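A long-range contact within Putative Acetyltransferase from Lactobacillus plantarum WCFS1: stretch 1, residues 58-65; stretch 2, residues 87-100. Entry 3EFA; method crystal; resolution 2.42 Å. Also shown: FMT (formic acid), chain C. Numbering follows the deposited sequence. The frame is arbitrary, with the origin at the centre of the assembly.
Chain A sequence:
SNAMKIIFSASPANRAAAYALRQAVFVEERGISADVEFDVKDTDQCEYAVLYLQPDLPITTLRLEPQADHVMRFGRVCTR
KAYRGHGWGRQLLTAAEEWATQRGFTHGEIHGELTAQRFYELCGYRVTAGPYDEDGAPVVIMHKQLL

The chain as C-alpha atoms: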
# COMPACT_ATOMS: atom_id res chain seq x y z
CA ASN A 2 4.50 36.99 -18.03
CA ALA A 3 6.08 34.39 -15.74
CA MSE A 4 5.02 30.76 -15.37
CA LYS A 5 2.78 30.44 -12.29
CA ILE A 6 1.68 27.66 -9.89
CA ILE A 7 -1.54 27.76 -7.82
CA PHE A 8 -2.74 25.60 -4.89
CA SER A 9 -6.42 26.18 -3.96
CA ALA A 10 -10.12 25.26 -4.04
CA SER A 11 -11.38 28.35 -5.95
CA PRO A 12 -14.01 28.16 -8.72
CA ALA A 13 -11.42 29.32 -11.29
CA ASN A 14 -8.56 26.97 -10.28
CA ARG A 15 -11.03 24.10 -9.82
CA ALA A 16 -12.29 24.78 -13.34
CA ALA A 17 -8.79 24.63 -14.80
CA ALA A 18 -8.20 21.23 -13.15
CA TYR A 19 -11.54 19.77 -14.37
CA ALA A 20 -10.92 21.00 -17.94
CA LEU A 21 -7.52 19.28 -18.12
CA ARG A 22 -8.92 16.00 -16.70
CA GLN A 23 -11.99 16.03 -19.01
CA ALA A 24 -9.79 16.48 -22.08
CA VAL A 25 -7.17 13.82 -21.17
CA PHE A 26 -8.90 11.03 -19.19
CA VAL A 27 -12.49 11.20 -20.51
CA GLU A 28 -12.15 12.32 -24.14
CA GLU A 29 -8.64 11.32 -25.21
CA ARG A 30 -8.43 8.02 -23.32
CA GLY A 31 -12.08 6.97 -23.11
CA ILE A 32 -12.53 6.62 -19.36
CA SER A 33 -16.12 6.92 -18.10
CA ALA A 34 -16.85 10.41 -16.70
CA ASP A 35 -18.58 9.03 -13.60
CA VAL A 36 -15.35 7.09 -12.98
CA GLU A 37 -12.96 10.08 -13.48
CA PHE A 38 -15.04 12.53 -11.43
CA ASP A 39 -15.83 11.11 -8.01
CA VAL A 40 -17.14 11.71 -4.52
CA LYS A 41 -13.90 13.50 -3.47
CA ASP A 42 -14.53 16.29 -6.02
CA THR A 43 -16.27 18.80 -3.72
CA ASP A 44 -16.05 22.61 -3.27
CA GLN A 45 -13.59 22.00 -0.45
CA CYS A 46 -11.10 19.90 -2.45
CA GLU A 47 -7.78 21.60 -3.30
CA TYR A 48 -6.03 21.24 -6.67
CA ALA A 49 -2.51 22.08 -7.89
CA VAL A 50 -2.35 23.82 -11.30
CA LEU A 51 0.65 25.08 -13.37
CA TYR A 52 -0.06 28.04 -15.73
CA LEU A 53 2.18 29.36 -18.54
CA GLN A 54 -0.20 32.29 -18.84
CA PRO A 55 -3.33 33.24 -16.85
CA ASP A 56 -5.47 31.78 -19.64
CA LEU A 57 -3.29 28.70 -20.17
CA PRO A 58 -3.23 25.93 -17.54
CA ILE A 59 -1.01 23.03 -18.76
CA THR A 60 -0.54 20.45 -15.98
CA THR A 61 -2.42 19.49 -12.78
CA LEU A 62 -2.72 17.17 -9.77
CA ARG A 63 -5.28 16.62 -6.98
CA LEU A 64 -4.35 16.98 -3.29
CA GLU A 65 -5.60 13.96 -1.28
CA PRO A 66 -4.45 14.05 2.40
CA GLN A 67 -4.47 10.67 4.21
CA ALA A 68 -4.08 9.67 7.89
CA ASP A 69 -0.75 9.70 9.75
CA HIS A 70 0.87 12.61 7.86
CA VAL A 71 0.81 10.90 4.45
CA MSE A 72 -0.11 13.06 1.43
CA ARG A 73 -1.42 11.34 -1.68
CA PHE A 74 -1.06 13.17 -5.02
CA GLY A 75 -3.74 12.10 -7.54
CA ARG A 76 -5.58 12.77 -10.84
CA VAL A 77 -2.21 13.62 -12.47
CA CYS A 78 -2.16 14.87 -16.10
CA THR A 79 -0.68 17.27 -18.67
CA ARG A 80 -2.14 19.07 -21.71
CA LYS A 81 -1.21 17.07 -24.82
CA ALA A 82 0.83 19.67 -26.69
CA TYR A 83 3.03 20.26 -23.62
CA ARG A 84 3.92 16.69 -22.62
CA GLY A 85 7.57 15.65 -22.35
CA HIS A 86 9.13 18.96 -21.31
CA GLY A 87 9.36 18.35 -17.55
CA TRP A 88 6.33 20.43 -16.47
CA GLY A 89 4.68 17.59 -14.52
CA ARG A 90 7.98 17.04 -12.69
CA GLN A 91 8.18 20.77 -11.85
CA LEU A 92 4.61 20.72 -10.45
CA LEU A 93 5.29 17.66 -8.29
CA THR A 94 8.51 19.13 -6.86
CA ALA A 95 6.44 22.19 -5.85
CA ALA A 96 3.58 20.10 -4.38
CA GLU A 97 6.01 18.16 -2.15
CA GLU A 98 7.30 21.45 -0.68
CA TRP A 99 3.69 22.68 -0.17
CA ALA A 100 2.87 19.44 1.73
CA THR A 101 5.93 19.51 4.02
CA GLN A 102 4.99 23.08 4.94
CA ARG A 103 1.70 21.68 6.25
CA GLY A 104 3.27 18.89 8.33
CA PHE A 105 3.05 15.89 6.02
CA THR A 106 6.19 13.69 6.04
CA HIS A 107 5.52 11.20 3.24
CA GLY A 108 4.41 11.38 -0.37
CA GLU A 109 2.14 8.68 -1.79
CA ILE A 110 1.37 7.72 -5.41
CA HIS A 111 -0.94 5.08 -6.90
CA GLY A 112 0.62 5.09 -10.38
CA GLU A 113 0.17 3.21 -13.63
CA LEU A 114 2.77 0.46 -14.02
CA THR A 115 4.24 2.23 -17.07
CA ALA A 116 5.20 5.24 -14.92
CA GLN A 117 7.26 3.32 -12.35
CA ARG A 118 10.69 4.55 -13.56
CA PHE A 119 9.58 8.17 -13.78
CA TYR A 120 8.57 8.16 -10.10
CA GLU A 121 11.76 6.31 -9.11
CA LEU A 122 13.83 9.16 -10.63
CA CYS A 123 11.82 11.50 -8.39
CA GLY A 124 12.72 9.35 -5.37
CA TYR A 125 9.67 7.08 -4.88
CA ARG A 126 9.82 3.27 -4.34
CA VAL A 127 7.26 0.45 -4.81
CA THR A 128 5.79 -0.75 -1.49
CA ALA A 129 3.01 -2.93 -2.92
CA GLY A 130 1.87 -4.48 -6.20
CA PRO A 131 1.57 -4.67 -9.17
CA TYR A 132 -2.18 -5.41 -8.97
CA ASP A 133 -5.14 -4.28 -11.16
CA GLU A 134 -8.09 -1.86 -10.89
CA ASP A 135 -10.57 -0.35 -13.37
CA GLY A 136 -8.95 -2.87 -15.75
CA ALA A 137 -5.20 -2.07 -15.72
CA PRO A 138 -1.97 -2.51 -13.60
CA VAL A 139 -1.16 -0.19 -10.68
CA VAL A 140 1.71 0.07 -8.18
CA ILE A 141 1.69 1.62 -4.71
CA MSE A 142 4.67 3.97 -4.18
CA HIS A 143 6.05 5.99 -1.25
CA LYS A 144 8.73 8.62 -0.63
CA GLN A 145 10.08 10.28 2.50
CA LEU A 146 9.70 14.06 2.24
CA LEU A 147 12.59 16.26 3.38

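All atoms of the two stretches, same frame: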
# COMPACT_ATOMS: atom_id res chain seq x y z
N PRO A 58 -3.69 27.00 -18.43
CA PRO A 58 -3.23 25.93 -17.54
C PRO A 58 -2.69 24.76 -18.37
O PRO A 58 -3.30 24.48 -19.40
CB PRO A 58 -4.50 25.52 -16.80
CG PRO A 58 -5.63 25.87 -17.71
CD PRO A 58 -5.15 27.03 -18.58
N ILE A 59 -1.60 24.12 -17.96
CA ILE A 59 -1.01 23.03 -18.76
C ILE A 59 -0.78 21.68 -18.04
O ILE A 59 -0.69 20.63 -18.69
CB ILE A 59 0.31 23.45 -19.47
CG1 ILE A 59 1.41 23.74 -18.46
CG2 ILE A 59 0.08 24.64 -20.40
CD1 ILE A 59 2.82 23.75 -19.08
N THR A 60 -0.68 21.70 -16.72
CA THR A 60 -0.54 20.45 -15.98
C THR A 60 -1.19 20.59 -14.59
O THR A 60 -1.31 21.71 -14.08
CB THR A 60 0.96 19.99 -15.93
OG1 THR A 60 1.05 18.64 -15.45
CG2 THR A 60 1.82 20.93 -15.06
N THR A 61 -1.65 19.47 -14.03
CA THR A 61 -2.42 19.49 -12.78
C THR A 61 -2.29 18.21 -11.95
O THR A 61 -1.99 17.14 -12.47
CB THR A 61 -3.95 19.75 -13.04
OG1 THR A 61 -4.65 19.86 -11.79
CG2 THR A 61 -4.57 18.60 -13.83
N LEU A 62 -2.53 18.33 -10.65
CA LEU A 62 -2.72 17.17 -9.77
C LEU A 62 -3.72 17.49 -8.64
O LEU A 62 -3.97 18.66 -8.32
CB LEU A 62 -1.37 16.66 -9.22
CG LEU A 62 -0.52 17.52 -8.27
CD1 LEU A 62 -1.05 17.50 -6.83
CD2 LEU A 62 0.93 17.05 -8.30
N ARG A 63 -4.30 16.45 -8.04
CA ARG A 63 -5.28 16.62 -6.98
C ARG A 63 -4.67 16.32 -5.60
O ARG A 63 -4.01 15.28 -5.40
CB ARG A 63 -6.53 15.74 -7.23
CG ARG A 63 -7.68 15.92 -6.19
CD ARG A 63 -8.99 15.20 -6.59
NE ARG A 63 -8.96 13.76 -6.34
CZ ARG A 63 -9.99 12.93 -6.49
NH1 ARG A 63 -11.18 13.39 -6.91
NH2 ARG A 63 -9.84 11.62 -6.23
N LEU A 64 -4.88 17.22 -4.64
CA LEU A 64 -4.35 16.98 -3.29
C LEU A 64 -5.31 16.11 -2.46
O LEU A 64 -6.47 16.48 -2.25
CB LEU A 64 -4.01 18.32 -2.62
CG LEU A 64 -2.91 19.04 -3.44
CD1 LEU A 64 -3.14 20.52 -3.61
CD2 LEU A 64 -1.49 18.75 -2.90
N GLU A 65 -4.82 14.95 -2.03
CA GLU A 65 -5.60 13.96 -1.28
C GLU A 65 -4.92 13.54 0.04
O GLU A 65 -4.32 12.45 0.14
CB GLU A 65 -5.88 12.71 -2.14
CG GLU A 65 -6.43 13.00 -3.55
CD GLU A 65 -6.65 11.75 -4.41
OE1 GLU A 65 -6.57 10.61 -3.87
OE2 GLU A 65 -6.89 11.90 -5.63
N GLY A 87 9.11 18.24 -18.98
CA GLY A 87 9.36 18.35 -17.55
C GLY A 87 8.39 19.16 -16.69
O GLY A 87 8.65 19.38 -15.50
N TRP A 88 7.28 19.63 -17.26
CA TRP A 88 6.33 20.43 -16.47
C TRP A 88 5.68 19.64 -15.31
O TRP A 88 5.58 20.14 -14.18
CB TRP A 88 5.27 21.12 -17.36
CG TRP A 88 5.85 22.11 -18.36
CD1 TRP A 88 5.86 21.99 -19.73
CD2 TRP A 88 6.50 23.37 -18.07
NE1 TRP A 88 6.47 23.09 -20.30
CE2 TRP A 88 6.87 23.95 -19.31
CE3 TRP A 88 6.79 24.06 -16.89
CZ2 TRP A 88 7.53 25.19 -19.40
CZ3 TRP A 88 7.45 25.29 -16.97
CH2 TRP A 88 7.81 25.84 -18.22
N GLY A 89 5.22 18.42 -15.58
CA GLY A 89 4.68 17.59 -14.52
C GLY A 89 5.66 17.42 -13.36
O GLY A 89 5.27 17.48 -12.19
N ARG A 90 6.93 17.23 -13.69
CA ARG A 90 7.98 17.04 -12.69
C ARG A 90 8.18 18.30 -11.84
O ARG A 90 8.38 18.21 -10.62
CB ARG A 90 9.29 16.62 -13.37
CG ARG A 90 10.30 15.92 -12.47
CD ARG A 90 11.44 15.25 -13.26
NE ARG A 90 12.00 16.15 -14.26
CZ ARG A 90 12.04 15.90 -15.57
NH1 ARG A 90 11.58 14.75 -16.04
NH2 ARG A 90 12.55 16.80 -16.40
N GLN A 91 8.12 19.46 -12.50
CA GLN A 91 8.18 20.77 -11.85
C GLN A 91 7.00 20.97 -10.87
O GLN A 91 7.20 21.43 -9.74
CB GLN A 91 8.17 21.88 -12.90
CG GLN A 91 8.68 23.24 -12.44
CD GLN A 91 10.08 23.56 -12.96
OE1 GLN A 91 10.58 22.89 -13.87
NE2 GLN A 91 10.71 24.59 -12.40
N LEU A 92 5.79 20.62 -11.31
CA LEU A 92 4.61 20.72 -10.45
C LEU A 92 4.74 19.85 -9.20
O LEU A 92 4.48 20.31 -8.07
CB LEU A 92 3.34 20.32 -11.23
CG LEU A 92 2.00 20.49 -10.48
CD1 LEU A 92 1.84 21.90 -9.86
CD2 LEU A 92 0.78 20.17 -11.34
N LEU A 93 5.15 18.60 -9.39
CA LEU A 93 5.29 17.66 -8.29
C LEU A 93 6.32 18.12 -7.26
O LEU A 93 6.06 18.07 -6.05
CB LEU A 93 5.64 16.26 -8.80
CG LEU A 93 5.85 15.19 -7.73
CD1 LEU A 93 4.56 14.94 -6.92
CD2 LEU A 93 6.39 13.87 -8.35
N THR A 94 7.48 18.57 -7.74
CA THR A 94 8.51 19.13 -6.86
C THR A 94 7.94 20.29 -6.03
O THR A 94 8.25 20.41 -4.84
CB THR A 94 9.77 19.61 -7.64
OG1 THR A 94 10.39 18.49 -8.30
CG2 THR A 94 10.79 20.27 -6.71
N ALA A 95 7.09 21.12 -6.63
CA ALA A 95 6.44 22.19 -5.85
C ALA A 95 5.37 21.68 -4.87
O ALA A 95 5.24 22.19 -3.76
CB ALA A 95 5.89 23.29 -6.76
N ALA A 96 4.61 20.66 -5.27
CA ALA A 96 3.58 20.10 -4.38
C ALA A 96 4.16 19.41 -3.14
O ALA A 96 3.57 19.49 -2.05
CB ALA A 96 2.64 19.15 -5.16
N GLU A 97 5.30 18.74 -3.30
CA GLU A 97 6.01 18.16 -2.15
C GLU A 97 6.38 19.22 -1.10
O GLU A 97 6.16 19.04 0.09
CB GLU A 97 7.26 17.36 -2.59
CG GLU A 97 6.93 16.03 -3.28
CD GLU A 97 8.15 15.26 -3.78
OE1 GLU A 97 9.29 15.58 -3.39
OE2 GLU A 97 7.96 14.31 -4.57
N GLU A 98 6.93 20.34 -1.57
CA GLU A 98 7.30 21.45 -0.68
C GLU A 98 6.06 22.07 0.02
O GLU A 98 6.09 22.36 1.22
CB GLU A 98 8.13 22.49 -1.46
CG GLU A 98 8.28 23.85 -0.78
CD GLU A 98 9.09 23.80 0.52
OE1 GLU A 98 10.11 23.08 0.56
OE2 GLU A 98 8.70 24.48 1.49
N TRP A 99 4.97 22.23 -0.73
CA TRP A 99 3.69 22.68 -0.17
C TRP A 99 3.19 21.74 0.95
O TRP A 99 2.75 22.20 2.01
CB TRP A 99 2.66 22.81 -1.30
CG TRP A 99 1.30 23.40 -0.92
CD1 TRP A 99 0.94 24.72 -0.96
CD2 TRP A 99 0.14 22.68 -0.49
NE1 TRP A 99 -0.37 24.86 -0.56
CE2 TRP A 99 -0.89 23.63 -0.26
CE3 TRP A 99 -0.13 21.32 -0.25
CZ2 TRP A 99 -2.16 23.26 0.18
CZ3 TRP A 99 -1.40 20.95 0.19
CH2 TRP A 99 -2.39 21.92 0.40
N ALA A 100 3.29 20.43 0.73
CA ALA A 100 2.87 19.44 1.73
C ALA A 100 3.72 19.42 3.01
O ALA A 100 3.18 19.34 4.13
CB ALA A 100 2.81 18.04 1.10
C FMT C . 4.47 15.59 -18.43
O1 FMT C . 4.69 16.75 -18.09
O2 FMT C . 4.67 15.14 -19.57

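Strand 58-65 packs against helix 88-100, their axes 8.3 Å apart at closest approach and their N-to-C directions 44° apart. No hydrogen bond crosses between them; the contact is van der Waals packing of mostly apolar side chains and buries 464 Å², both sides summed. Along the strand, CA-to-CB bonds point toward the helix at Ile59, Thr60, Leu62 and Leu64, whereas Pro58, Arg63 and Glu65 lie out of reach.

Ile59 (chi1 p, chi2 t) makes the first contact. Its CD1 sits over one face of the Trp88 indole, 3.5 Å from Trp88 CG and 3.6 Å from the centroid of the five-membered ring, 15° off the ring normal, a CH-pi contact in which a slim methyl meets a flat aromatic surface. Thr60 comes next, where strand and helix are close: its CA is 6.1 Å from Gly89 CA. A small side chain suits this narrow gap. Thr60 CG2 lies 3.9 Å from Trp88 O and 3.9 Å from Leu92 CD2, while Thr60 OG1, hydrogen-bonded elsewhere in the structure, is 3.9 Å from Gly89 CA. Gly89 has no side chain, and a CB there would be crowded by O1 of the formic acid, which accepts a hydrogen bond from the backbone (Gly89 N to FMT O1, 3.1 Å).

Thr61 turns its side chain away from the helix, so it offers backbone instead: its CA is 3.6 Å from Leu92 CD2. That same methyl lies 3.8 Å from Thr60 O and 3.8 Å from Leu62 N, so Leu92 (chi1 t, chi2 p), the residue with the most area covered here, lays one branch along the strand's main chain. Leu62 (chi1 p, chi2 p) answers with its own CD2, which reaches Leu92 CG at 4.2 Å, Ala96 CB at 4.1 Å and Leu93 CD1 at 4.4 Å. Ala96 presents just a methyl toward the strand, and Leu93, set sideways, touches more lightly.

Arg63 faces none of this; its NE pairs with Glu65 OE2 at 2.9 Å in a salt bridge within the strand, and neither side chain reaches the helix. Leu64 (chi1 m) closes the packing: its CD2 is 3.8 Å from Trp99 CZ3, and its CD1 lies over one face of the same indole. A long, flat side chain suits this place: Leu64 CA is 10.3 Å from Trp99 CA, yet the indole brings CZ3 within 3.8 Å of Leu64 CD2.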